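Local coordinates for protein putative NADH-flavin reductase (Streptococcus pneumoniae TIGR4, PDB 4R01) that is a putative NADH-flavin reductase that probably binds a dinucleotide cofactor through its Rossmann-type NAD(P)-binding fold, at residues R113-P118 / P126-Q131; L137-N142 / A168-T173; F66-P71 / P75-S80; D133-L138 / W146-P151. One frame throughout, in Å; residues are numbered along the deposited sequence.

Contact 1 of 4, residues R113-P118 / P126-Q131; sequences RLLDTP and PLAKAQ
A small, partly buried apolar contact joins the 3-10 turn of the long loop after strand 94-98 to the first turns of helix 125-138. L115 carries it with both of its branches. L115 CD2 lies 3.2 Å from A128 CB, a tight methyl-to-methyl meeting. The other branch turns to the neighbouring lysine, and L115 CD1 lies 3.3 Å from K129 NZ. K129 reaches this place by bending: its CG stands anti to the backbone N (chi1 -159°), and kinks at chi2 and chi3 lay CD, CE and NZ across L115 at about a right angle. The two segments belong to the connection that leads out of one parallel strand of the Rossmann fold and into the helix before the next, strand 145-150. D116 adds a charge beside this packing, its OD1 4.0 Å from K129 NZ, an attraction longer than a salt bridge. Within the turn, D116 N bonds R113 O at 2.7 Å, D116 OD2 takes a weak bond from R113 N, and T117 OG1 donates to L114 O at 3.0 Å. R113 itself reaches past this contact to a salt bridge with D136, and T117 packs on T117 of a second subunit.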
loop_
_atom_site.group_PDB
_atom_site.type_symbol
_atom_site.label_atom_id
_atom_site.label_comp_id
_atom_site.label_asym_id
_atom_site.label_seq_id
_atom_site.Cartn_x
_atom_site.Cartn_y
_atom_site.Cartn_z
ATOM N N ARG A 113 12.671 8.075 6.790
ATOM C CA ARG A 113 11.963 8.964 5.910
ATOM C C ARG A 113 11.554 8.242 4.656
ATOM O O ARG A 113 12.154 7.293 4.313
ATOM C CB ARG A 113 12.829 10.155 5.579
ATOM C CG ARG A 113 13.080 11.022 6.785
ATOM C CD ARG A 113 14.088 12.126 6.566
ATOM N NE ARG A 113 15.218 11.706 5.782
ATOM C CZ ARG A 113 16.235 12.491 5.509
ATOM N NH1 ARG A 113 16.251 13.718 5.947
ATOM N NH2 ARG A 113 17.230 12.053 4.791
ATOM N N LEU A 114 10.578 8.758 3.937
ATOM C CA LEU A 114 9.930 8.078 2.822
ATOM C C LEU A 114 10.926 7.709 1.773
ATOM O O LEU A 114 10.819 6.708 1.117
ATOM C CB LEU A 114 8.898 8.971 2.177
ATOM C CG LEU A 114 7.474 8.758 2.572
ATOM C CD1 LEU A 114 7.395 8.717 4.064
ATOM C CD2 LEU A 114 6.645 9.910 2.082
ATOM N N LEU A 115 11.922 8.543 1.675
ATOM C CA LEU A 115 13.019 8.411 0.794
ATOM C C LEU A 115 13.751 7.099 1.017
ATOM O O LEU A 115 14.295 6.520 0.112
ATOM C CB LEU A 115 13.956 9.487 1.237
ATOM C CG LEU A 115 14.838 10.264 0.331
ATOM C CD1 LEU A 115 16.189 9.836 0.755
ATOM C CD2 LEU A 115 14.586 9.855 -1.083
ATOM N N ASP A 116 13.811 6.681 2.264
ATOM C CA ASP A 116 14.604 5.552 2.683
ATOM C C ASP A 116 13.955 4.184 2.635
ATOM O O ASP A 116 14.594 3.238 2.917
ATOM C CB ASP A 116 15.090 5.790 4.101
ATOM C CG ASP A 116 15.910 7.022 4.241
ATOM O OD1 ASP A 116 16.738 7.271 3.373
ATOM O OD2 ASP A 116 15.728 7.723 5.247
ATOM N N THR A 117 12.692 4.097 2.295
ATOM C CA THR A 117 11.923 2.859 2.239
ATOM C C THR A 117 12.357 1.998 1.053
ATOM O O THR A 117 12.747 2.522 0.014
ATOM C CB THR A 117 10.413 3.141 2.151
ATOM O OG1 THR A 117 10.118 3.808 0.918
ATOM C CG2 THR A 117 9.974 4.008 3.316
ATOM N N PRO A 118 12.300 0.669 1.216
ATOM C CA PRO A 118 12.730 -0.271 0.174
ATOM C C PRO A 118 11.980 -0.114 -1.148
ATOM O O PRO A 118 12.530 -0.452 -2.195
ATOM C CB PRO A 118 12.435 -1.638 0.800
ATOM C CG PRO A 118 12.490 -1.397 2.263
ATOM C CD PRO A 118 11.923 -0.025 2.460
ATOM N N PRO A 126 17.148 10.592 -7.122
ATOM C CA PRO A 126 18.066 11.726 -7.293
ATOM C C PRO A 126 17.481 13.073 -6.864
ATOM O O PRO A 126 18.147 13.816 -6.145
ATOM C CB PRO A 126 18.353 11.714 -8.796
ATOM C CG PRO A 126 18.186 10.296 -9.188
ATOM C CD PRO A 126 17.024 9.812 -8.369
ATOM N N LEU A 127 16.259 13.381 -7.288
ATOM C CA LEU A 127 15.622 14.630 -6.881
ATOM C C LEU A 127 15.302 14.619 -5.389
ATOM O O LEU A 127 15.553 15.597 -4.686
ATOM C CB LEU A 127 14.346 14.879 -7.686
ATOM C CG LEU A 127 13.532 16.104 -7.257
ATOM C CD1 LEU A 127 14.376 17.372 -7.350
ATOM C CD2 LEU A 127 12.261 16.237 -8.086
ATOM N N ALA A 128 14.750 13.504 -4.918
ATOM C CA ALA A 128 14.353 13.356 -3.518
ATOM C C ALA A 128 15.539 13.508 -2.574
ATOM O O ALA A 128 15.416 14.088 -1.496
ATOM C CB ALA A 128 13.682 12.007 -3.301
ATOM N N LYS A 129 16.688 12.984 -2.986
ATOM C CA LYS A 129 17.891 13.071 -2.172
ATOM C C LYS A 129 18.400 14.506 -2.117
ATOM O O LYS A 129 18.798 14.992 -1.060
ATOM C CB LYS A 129 18.980 12.148 -2.717
ATOM C CG LYS A 129 20.035 11.797 -1.695
ATOM C CD LYS A 129 19.610 10.567 -0.916
ATOM C CE LYS A 129 19.800 10.770 0.574
ATOM N NZ LYS A 129 19.380 9.566 1.347
ATOM N N ALA A 130 18.389 15.179 -3.265
ATOM C CA ALA A 130 18.837 16.563 -3.335
ATOM C C ALA A 130 17.938 17.453 -2.488
ATOM O O ALA A 130 18.412 18.370 -1.819
ATOM C CB ALA A 130 18.862 17.048 -4.778
ATOM N N GLN A 131 16.640 17.169 -2.507
ATOM C CA GLN A 131 15.682 17.948 -1.729
ATOM C C GLN A 131 15.762 17.614 -0.248
ATOM O O GLN A 131 15.423 18.439 0.597
ATOM C CB GLN A 131 14.263 17.719 -2.243
ATOM C CG GLN A 131 13.999 18.361 -3.590
ATOM C CD GLN A 131 12.623 18.043 -4.123
ATOM O OE1 GLN A 131 12.201 16.885 -4.137
ATOM N NE2 GLN A 131 11.903 19.074 -4.549
#

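Contact 2 of 4, residues L137-N142 / A168-T173; sequences LLRTKN and AGEIFT
R139 and E170 approach each other from opposite directions at the protein surface, R139 near the C-terminal end of helix 125-138 and E170 in the loop after strand 165-168. The ionic part is a salt bridge between R139 NH2 and E170 OE2. In the model the two atoms are only 2.3 Å apart, too close to be real, so the placing of both is doubtful, although their charges and approach fit a salt bridge. OE2 lies at the edge of the guanidinium, near its plane, and the carboxylate is turned 61° out of that plane. R139 sets off with CG anti to its carbonyl carbon (chi1 -59°) and then runs extended to NE, whereas E170 bends at chi2. OE2 also forms a salt bridge with R204 of strand 203-209, and R139 packs on W146.

The hydrogen bonds stay within each segment. L137 O receives both T140 N (3.3 Å) and T140 OG1 (2.6 Å) from the same face of its plane, and K141 N bonds L138 O at 2.9 Å in a type I turn. On the other segment T173 OG1 donates to I171 O at 3.1 Å from above the carbonyl plane.

If the pairing holds, a carboxylate between R139 and R204 would be expected to stay ionised, linking the helix 125-138 region to the edge of the large sheet.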
loop_
_atom_site.group_PDB
_atom_site.type_symbol
_atom_site.label_atom_id
_atom_site.label_comp_id
_atom_site.label_asym_id
_atom_site.label_seq_id
_atom_site.Cartn_x
_atom_site.Cartn_y
_atom_site.Cartn_z
ATOM N N LEU A 137 20.393 20.723 5.346
ATOM C CA LEU A 137 21.309 21.855 5.427
ATOM C C LEU A 137 20.639 23.057 6.092
ATOM O O LEU A 137 21.285 23.820 6.808
ATOM C CB LEU A 137 21.819 22.228 4.033
ATOM C CG LEU A 137 22.963 23.240 3.959
ATOM C CD1 LEU A 137 24.143 22.784 4.804
ATOM C CD2 LEU A 137 23.387 23.444 2.518
ATOM N N LEU A 138 19.338 23.212 5.862
ATOM C CA LEU A 138 18.585 24.319 6.439
ATOM C C LEU A 138 18.515 24.250 7.964
ATOM O O LEU A 138 18.557 25.279 8.637
ATOM C CB LEU A 138 17.167 24.362 5.861
ATOM C CG LEU A 138 16.979 25.111 4.540
ATOM C CD1 LEU A 138 15.580 24.881 3.985
ATOM C CD2 LEU A 138 17.241 26.601 4.731
ATOM N N ARG A 139 18.412 23.044 8.511
ATOM C CA ARG A 139 18.283 22.889 9.958
ATOM C C ARG A 139 19.514 23.391 10.708
ATOM O O ARG A 139 19.436 23.715 11.891
ATOM C CB ARG A 139 18.017 21.429 10.319
ATOM C CG ARG A 139 16.755 20.864 9.697
ATOM C CD ARG A 139 16.311 19.615 10.424
ATOM N NE ARG A 139 15.274 18.892 9.695
ATOM C CZ ARG A 139 13.974 19.158 9.778
ATOM N NH1 ARG A 139 13.540 20.140 10.555
ATOM N NH2 ARG A 139 13.108 18.440 9.078
ATOM N N THR A 140 20.646 23.461 10.015
ATOM C CA THR A 140 21.883 23.933 10.623
ATOM C C THR A 140 21.987 25.456 10.555
ATOM O O THR A 140 22.876 26.054 11.162
ATOM C CB THR A 140 23.117 23.310 9.944
ATOM O OG1 THR A 140 23.189 23.752 8.584
ATOM C CG2 THR A 140 23.027 21.791 9.973
ATOM N N LYS A 141 21.076 26.078 9.814
ATOM C CA LYS A 141 21.056 27.532 9.693
ATOM C C LYS A 141 20.281 28.157 10.847
ATOM O O LYS A 141 19.072 28.374 10.756
ATOM C CB LYS A 141 20.452 27.956 8.353
ATOM C CG LYS A 141 21.193 27.408 7.143
ATOM C CD LYS A 141 22.697 27.604 7.279
ATOM C CE LYS A 141 23.436 27.125 6.038
ATOM N NZ LYS A 141 24.913 27.189 6.211
ATOM N N ASN A 142 20.993 28.448 11.932
ATOM C CA ASN A 142 20.380 28.954 13.154
ATOM C C ASN A 142 19.770 30.345 13.001
ATOM O O ASN A 142 18.668 30.603 13.481
ATOM C CB ASN A 142 21.411 28.973 14.286
ATOM C CG ASN A 142 22.314 27.754 14.274
ATOM O OD1 ASN A 142 23.357 27.747 13.621
ATOM N ND2 ASN A 142 21.915 26.713 14.998
ATOM N N ALA A 168 -0.206 19.916 7.409
ATOM C CA ALA A 168 0.379 18.952 8.333
ATOM C C ALA A 168 1.788 19.381 8.715
ATOM O O ALA A 168 2.208 20.500 8.417
ATOM C CB ALA A 168 0.386 17.560 7.727
ATOM N N GLY A 169 2.519 18.487 9.373
ATOM C CA GLY A 169 3.832 18.825 9.880
ATOM C C GLY A 169 4.962 17.992 9.311
ATOM O O GLY A 169 5.043 17.759 8.104
ATOM N N GLU A 170 5.833 17.540 10.203
ATOM C CA GLU A 170 7.054 16.837 9.831
ATOM C C GLU A 170 6.790 15.404 9.368
ATOM O O GLU A 170 7.642 14.779 8.734
ATOM C CB GLU A 170 8.018 16.832 11.019
ATOM C CG GLU A 170 9.482 16.891 10.641
ATOM C CD GLU A 170 9.908 18.259 10.160
ATOM O OE1 GLU A 170 9.317 19.264 10.608
ATOM O OE2 GLU A 170 10.836 18.327 9.329
ATOM N N ILE A 171 5.604 14.892 9.686
ATOM C CA ILE A 171 5.284 13.485 9.479
ATOM C C ILE A 171 4.331 13.276 8.303
ATOM O O ILE A 171 3.389 14.047 8.113
ATOM C CB ILE A 171 4.671 12.879 10.767
ATOM C CG1 ILE A 171 5.658 13.015 11.929
ATOM C CG2 ILE A 171 4.281 11.420 10.570
ATOM C CD1 ILE A 171 5.135 12.484 13.243
ATOM N N PHE A 172 4.590 12.234 7.514
ATOM C CA PHE A 172 3.735 11.876 6.385
ATOM C C PHE A 172 2.272 11.715 6.799
ATOM O O PHE A 172 1.956 11.020 7.767
ATOM C CB PHE A 172 4.238 10.591 5.725
ATOM C CG PHE A 172 3.309 10.041 4.676
ATOM C CD1 PHE A 172 3.109 10.717 3.486
ATOM C CD2 PHE A 172 2.648 8.842 4.879
ATOM C CE1 PHE A 172 2.259 10.210 2.521
ATOM C CE2 PHE A 172 1.799 8.331 3.920
ATOM C CZ PHE A 172 1.605 9.017 2.739
ATOM N N THR A 173 1.391 12.366 6.049
ATOM C CA THR A 173 -0.027 12.423 6.365
ATOM C C THR A 173 -0.843 12.158 5.101
ATOM O O THR A 173 -0.406 12.478 3.999
ATOM C CB THR A 173 -0.400 13.799 6.978
ATOM O OG1 THR A 173 0.263 13.948 8.240
ATOM C CG2 THR A 173 -1.900 13.945 7.187
#

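Contact 3 of 4, residues F66-P71 / P75-S80; sequences FGAYTP and PLHSKS
F66 and H77 form a T-shaped aromatic pair between the loop that leaves strand 61-64 and the first turn of helix 76-88, the strand-loop-helix part of a beta-alpha unit in the Rossmann fold. The edge of the F66 ring points at one face of H77, with ring centroids 5.3 Å apart and planes at 65°; F66 CD2 stands above the imidazole plane, displaced toward its rim. F66 gets there with CG anti to the backbone N (chi1 175°), which carries the ring away from the loop toward the helix.

Apolar packing extends the pair. The far end of the F66 ring meets L76, with F66 CZ 3.9 Å from L76 CB and CE2 touching the same carbon; L76 also touches F49.

The polar side of the imidazole is occupied as well: ND1 is hydrogen-bonded to L74 O, in the link between the two segments, which fixes how the ring is rotated. Helix 125-138 flanks H77 through L127, A130 and E134. Against the loop, H77 CE1 lies 3.5 Å from A68 N and 3.6 Å from A68 CB.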
loop_
_atom_site.group_PDB
_atom_site.type_symbol
_atom_site.label_atom_id
_atom_site.label_comp_id
_atom_site.label_asym_id
_atom_site.label_seq_id
_atom_site.Cartn_x
_atom_site.Cartn_y
_atom_site.Cartn_z
ATOM N N PHE A 66 12.918 27.070 -6.890
ATOM C CA PHE A 66 14.003 26.595 -7.739
ATOM C C PHE A 66 13.900 25.100 -8.021
ATOM O O PHE A 66 13.707 24.292 -7.110
ATOM C CB PHE A 66 15.353 26.919 -7.092
ATOM C CG PHE A 66 16.535 26.366 -7.838
ATOM C CD1 PHE A 66 16.997 26.982 -8.989
ATOM C CD2 PHE A 66 17.192 25.234 -7.382
ATOM C CE1 PHE A 66 18.087 26.478 -9.675
ATOM C CE2 PHE A 66 18.281 24.723 -8.065
ATOM C CZ PHE A 66 18.729 25.346 -9.214
ATOM N N GLY A 67 14.025 24.744 -9.296
ATOM C CA GLY A 67 14.022 23.353 -9.712
ATOM C C GLY A 67 15.157 23.071 -10.677
ATOM O O GLY A 67 15.326 23.780 -11.669
ATOM N N ALA A 68 15.937 22.034 -10.386
ATOM C CA ALA A 68 17.099 21.694 -11.201
ATOM C C ALA A 68 16.706 21.292 -12.620
ATOM O O ALA A 68 15.927 20.360 -12.823
ATOM C CB ALA A 68 17.893 20.585 -10.543
ATOM N N TYR A 69 17.263 22.002 -13.596
ATOM C CA TYR A 69 16.953 21.779 -15.005
ATOM C C TYR A 69 17.542 20.463 -15.512
ATOM O O TYR A 69 16.929 19.776 -16.330
ATOM C CB TYR A 69 17.462 22.957 -15.842
ATOM C CG TYR A 69 17.280 22.809 -17.338
ATOM C CD1 TYR A 69 16.035 22.993 -17.928
ATOM C CD2 TYR A 69 18.357 22.517 -18.162
ATOM C CE1 TYR A 69 15.868 22.869 -19.296
ATOM C CE2 TYR A 69 18.200 22.392 -19.530
ATOM C CZ TYR A 69 16.955 22.569 -20.092
ATOM O OH TYR A 69 16.796 22.446 -21.453
ATOM N N THR A 70 18.729 20.115 -15.024
ATOM C CA THR A 70 19.365 18.849 -15.381
ATOM C C THR A 70 19.751 18.051 -14.135
ATOM O O THR A 70 20.057 18.634 -13.095
ATOM C CB THR A 70 20.624 19.070 -16.253
ATOM O OG1 THR A 70 21.544 19.921 -15.564
ATOM C CG2 THR A 70 20.255 19.697 -17.587
ATOM N N PRO A 71 19.725 16.711 -14.237
ATOM C CA PRO A 71 20.084 15.799 -13.143
ATOM C C PRO A 71 21.491 16.016 -12.578
ATOM O O PRO A 71 21.726 15.729 -11.405
ATOM C CB PRO A 71 19.977 14.419 -13.796
ATOM C CG PRO A 71 18.956 14.598 -14.859
ATOM C CD PRO A 71 19.159 15.986 -15.390
ATOM N N PRO A 75 22.697 18.938 -7.505
ATOM C CA PRO A 75 23.351 19.469 -6.300
ATOM C C PRO A 75 23.185 20.976 -6.076
ATOM O O PRO A 75 23.547 21.462 -5.005
ATOM C CB PRO A 75 24.826 19.133 -6.533
ATOM C CG PRO A 75 24.795 17.917 -7.365
ATOM C CD PRO A 75 23.627 18.099 -8.289
ATOM N N LEU A 76 22.650 21.699 -7.056
ATOM C CA LEU A 76 22.471 23.142 -6.921
ATOM C C LEU A 76 21.394 23.493 -5.897
ATOM O O LEU A 76 21.315 24.637 -5.442
ATOM C CB LEU A 76 22.126 23.769 -8.272
ATOM C CG LEU A 76 23.265 23.809 -9.289
ATOM C CD1 LEU A 76 22.790 24.423 -10.594
ATOM C CD2 LEU A 76 24.451 24.576 -8.730
ATOM N N HIS A 77 20.567 22.514 -5.540
ATOM C CA HIS A 77 19.572 22.704 -4.492
ATOM C C HIS A 77 20.253 23.057 -3.177
ATOM O O HIS A 77 19.820 23.963 -2.465
ATOM C CB HIS A 77 18.708 21.452 -4.316
ATOM C CG HIS A 77 17.621 21.315 -5.338
ATOM N ND1 HIS A 77 17.779 20.590 -6.499
ATOM C CD2 HIS A 77 16.364 21.813 -5.372
ATOM C CE1 HIS A 77 16.663 20.646 -7.205
ATOM N NE2 HIS A 77 15.789 21.383 -6.544
ATOM N N SER A 78 21.326 22.338 -2.863
ATOM C CA SER A 78 22.077 22.587 -1.643
ATOM C C SER A 78 22.835 23.903 -1.735
ATOM O O SER A 78 22.848 24.688 -0.788
ATOM C CB SER A 78 23.048 21.440 -1.359
ATOM O OG SER A 78 22.349 20.248 -1.046
ATOM N N LYS A 79 23.461 24.143 -2.883
ATOM C CA LYS A 79 24.243 25.358 -3.075
ATOM C C LYS A 79 23.353 26.592 -2.984
ATOM O O LYS A 79 23.792 27.646 -2.526
ATOM C CB LYS A 79 24.976 25.329 -4.417
ATOM C CG LYS A 79 26.100 26.348 -4.525
ATOM C CD LYS A 79 26.620 26.460 -5.949
ATOM C CE LYS A 79 27.745 27.484 -6.047
ATOM N NZ LYS A 79 27.969 27.950 -7.445
ATOM N N SER A 80 22.100 26.452 -3.411
ATOM C CA SER A 80 21.151 27.560 -3.354
ATOM C C SER A 80 20.853 27.932 -1.906
ATOM O O SER A 80 20.781 29.112 -1.564
ATOM C CB SER A 80 19.856 27.212 -4.094
ATOM O OG SER A 80 19.151 26.172 -3.437
#

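Contact 4 of 4, residues D133-L138 / W146-P151; sequences DELDLL and WTFVSP
Two aromatic rings of strand 145-150, W146 and F148, take the aliphatic side chains of helix 125-138 on their faces. Over one face of F148 sits L135: its CB lies 3.9 Å from the ring centroid and only 6° off the normal, an almost centred CH-pi contact. E134 CG approaches the edge of the same ring, near its plane. One face of W146 is covered by L138, whose CB stands 4.1 Å from the centroid of the six-membered ring in a second CH-pi contact; at the edge of the indole, in plane, lies F148 N of its own strand.

The leucine methyls pack between and beside the rings. L135 CD1 touches F148 CG at 3.6 Å and W146 CZ3 at 4.1 Å, so one methyl bridges both aromatics. L138 divides its branches, CD1 going to F148 CD1 and CD2 to W146 CB, each at 3.8 Å. W146 is turned under the helix by a chi1 of 61°, which puts CG between the backbone N and the carbonyl carbon. Its NE1 comes within 3.1 Å of L138 O, but the angle is too poor for a hydrogen bond.

The segments run close to antiparallel, axes 9.7 Å apart at an angle of 156°, as a helix and its following strand do in a Rossmann beta-alpha-beta crossover. Strand 145-150 lies between parallel strands 94-98 and 203-209, which add V97 and R204 to the surroundings of F148, while helix 76-88 packs beside through H77 and I81.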
loop_
_atom_site.group_PDB
_atom_site.type_symbol
_atom_site.label_atom_id
_atom_site.label_comp_id
_atom_site.label_asym_id
_atom_site.label_seq_id
_atom_site.Cartn_x
_atom_site.Cartn_y
_atom_site.Cartn_z
ATOM N N ASP A 133 18.754 16.571 1.215
ATOM C CA ASP A 133 20.008 17.232 1.576
ATOM C C ASP A 133 19.767 18.718 1.775
ATOM O O ASP A 133 20.352 19.347 2.653
ATOM C CB ASP A 133 21.072 17.015 0.498
ATOM C CG ASP A 133 21.519 15.569 0.396
ATOM O OD1 ASP A 133 20.928 14.706 1.080
ATOM O OD2 ASP A 133 22.462 15.294 -0.378
ATOM N N GLU A 134 18.893 19.261 0.937
ATOM C CA GLU A 134 18.499 20.661 0.994
ATOM C C GLU A 134 17.894 21.002 2.351
ATOM O O GLU A 134 18.274 21.988 2.983
ATOM C CB GLU A 134 17.506 20.961 -0.132
ATOM C CG GLU A 134 16.999 22.382 -0.194
ATOM C CD GLU A 134 16.202 22.651 -1.457
ATOM O OE1 GLU A 134 15.729 21.678 -2.082
ATOM O OE2 GLU A 134 16.054 23.835 -1.831
ATOM N N LEU A 135 16.957 20.170 2.797
ATOM C CA LEU A 135 16.293 20.373 4.079
ATOM C C LEU A 135 17.253 20.168 5.252
ATOM O O LEU A 135 17.211 20.913 6.233
ATOM C CB LEU A 135 15.091 19.434 4.207
ATOM C CG LEU A 135 14.409 19.345 5.575
ATOM C CD1 LEU A 135 13.862 20.697 5.999
ATOM C CD2 LEU A 135 13.305 18.291 5.559
ATOM N N ASP A 136 18.121 19.164 5.144
ATOM C CA ASP A 136 19.080 18.872 6.207
ATOM C C ASP A 136 20.041 20.038 6.427
ATOM O O ASP A 136 20.448 20.316 7.555
ATOM C CB ASP A 136 19.870 17.596 5.895
ATOM C CG ASP A 136 19.009 16.343 5.956
ATOM O OD1 ASP A 136 17.922 16.394 6.572
ATOM O OD2 ASP A 136 19.425 15.304 5.397
ATOM N N LEU A 137 20.393 20.723 5.346
ATOM C CA LEU A 137 21.309 21.855 5.427
ATOM C C LEU A 137 20.639 23.057 6.092
ATOM O O LEU A 137 21.285 23.820 6.808
ATOM C CB LEU A 137 21.819 22.228 4.033
ATOM C CG LEU A 137 22.963 23.240 3.959
ATOM C CD1 LEU A 137 24.143 22.784 4.804
ATOM C CD2 LEU A 137 23.387 23.444 2.518
ATOM N N LEU A 138 19.338 23.212 5.862
ATOM C CA LEU A 138 18.585 24.319 6.439
ATOM C C LEU A 138 18.515 24.250 7.964
ATOM O O LEU A 138 18.557 25.279 8.637
ATOM C CB LEU A 138 17.167 24.362 5.861
ATOM C CG LEU A 138 16.979 25.111 4.540
ATOM C CD1 LEU A 138 15.580 24.881 3.985
ATOM C CD2 LEU A 138 17.241 26.601 4.731
ATOM N N TRP A 146 13.773 30.257 8.137
ATOM C CA TRP A 146 13.406 29.407 7.011
ATOM C C TRP A 146 12.142 28.599 7.274
ATOM O O TRP A 146 11.789 28.330 8.420
ATOM C CB TRP A 146 14.559 28.459 6.665
ATOM C CG TRP A 146 14.942 27.525 7.780
ATOM C CD1 TRP A 146 15.876 27.748 8.750
ATOM C CD2 TRP A 146 14.404 26.220 8.032
ATOM N NE1 TRP A 146 15.951 26.664 9.592
ATOM C CE2 TRP A 146 15.060 25.714 9.174
ATOM C CE3 TRP A 146 13.434 25.435 7.408
ATOM C CZ2 TRP A 146 14.773 24.455 9.701
ATOM C CZ3 TRP A 146 13.150 24.184 7.935
ATOM C CH2 TRP A 146 13.820 23.708 9.069
ATOM N N THR A 147 11.465 28.219 6.197
ATOM C CA THR A 147 10.327 27.315 6.282
ATOM C C THR A 147 10.283 26.420 5.049
ATOM O O THR A 147 10.049 26.890 3.935
ATOM C CB THR A 147 8.991 28.073 6.425
ATOM O OG1 THR A 147 9.003 28.841 7.633
ATOM C CG2 THR A 147 7.827 27.093 6.474
ATOM N N PHE A 148 10.524 25.131 5.264
ATOM C CA PHE A 148 10.486 24.135 4.201
ATOM C C PHE A 148 9.050 23.667 3.990
ATOM O O PHE A 148 8.414 23.170 4.918
ATOM C CB PHE A 148 11.386 22.949 4.555
ATOM C CG PHE A 148 11.867 22.168 3.364
ATOM C CD1 PHE A 148 12.912 22.643 2.586
ATOM C CD2 PHE A 148 11.290 20.952 3.036
ATOM C CE1 PHE A 148 13.367 21.928 1.495
ATOM C CE2 PHE A 148 11.740 20.227 1.944
ATOM C CZ PHE A 148 12.784 20.718 1.175
ATOM N N VAL A 149 8.535 23.829 2.777
ATOM C CA VAL A 149 7.146 23.474 2.512
ATOM C C VAL A 149 7.038 22.245 1.613
ATOM O O VAL A 149 7.056 22.349 0.389
ATOM C CB VAL A 149 6.383 24.642 1.870
ATOM C CG1 VAL A 149 4.906 24.309 1.758
ATOM C CG2 VAL A 149 6.585 25.907 2.684
ATOM N N SER A 150 6.926 21.078 2.241
ATOM C CA SER A 150 6.789 19.824 1.511
ATOM C C SER A 150 5.411 19.694 0.880
ATOM O O SER A 150 4.399 19.948 1.532
ATOM C CB SER A 150 7.049 18.634 2.438
ATOM O OG SER A 150 8.432 18.474 2.691
ATOM N N PRO A 151 5.367 19.301 -0.399
ATOM C CA PRO A 151 4.097 19.013 -1.064
ATOM C C PRO A 151 3.665 17.586 -0.759
ATOM O O PRO A 151 4.341 16.899 0.012
ATOM C CB PRO A 151 4.436 19.184 -2.543
ATOM C CG PRO A 151 5.859 18.727 -2.627
ATOM C CD PRO A 151 6.512 19.096 -1.302
#

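How the contacts relate
From the N terminus, contact 3 comes first, closing the short connection 72-74 between a sheet strand's loop and helix 76-88. The next three contacts all use helix 125-138: contact 1 closes the loop before it, contact 4 sets it on the following strand, and contact 2 reaches from its C-terminal region to 168-173. Contacts 4 and 2 share L137 and L138, and segment 146-151 lies inside the span that contact 2 closes. H77 of contact 3 touches both L127 and E134, while R113 bridges contact 1 to D136 of contact 4. L114 against F172 joins contact 1 to contact 2. Together they connect two neighbouring helices, the central sheet and three loops.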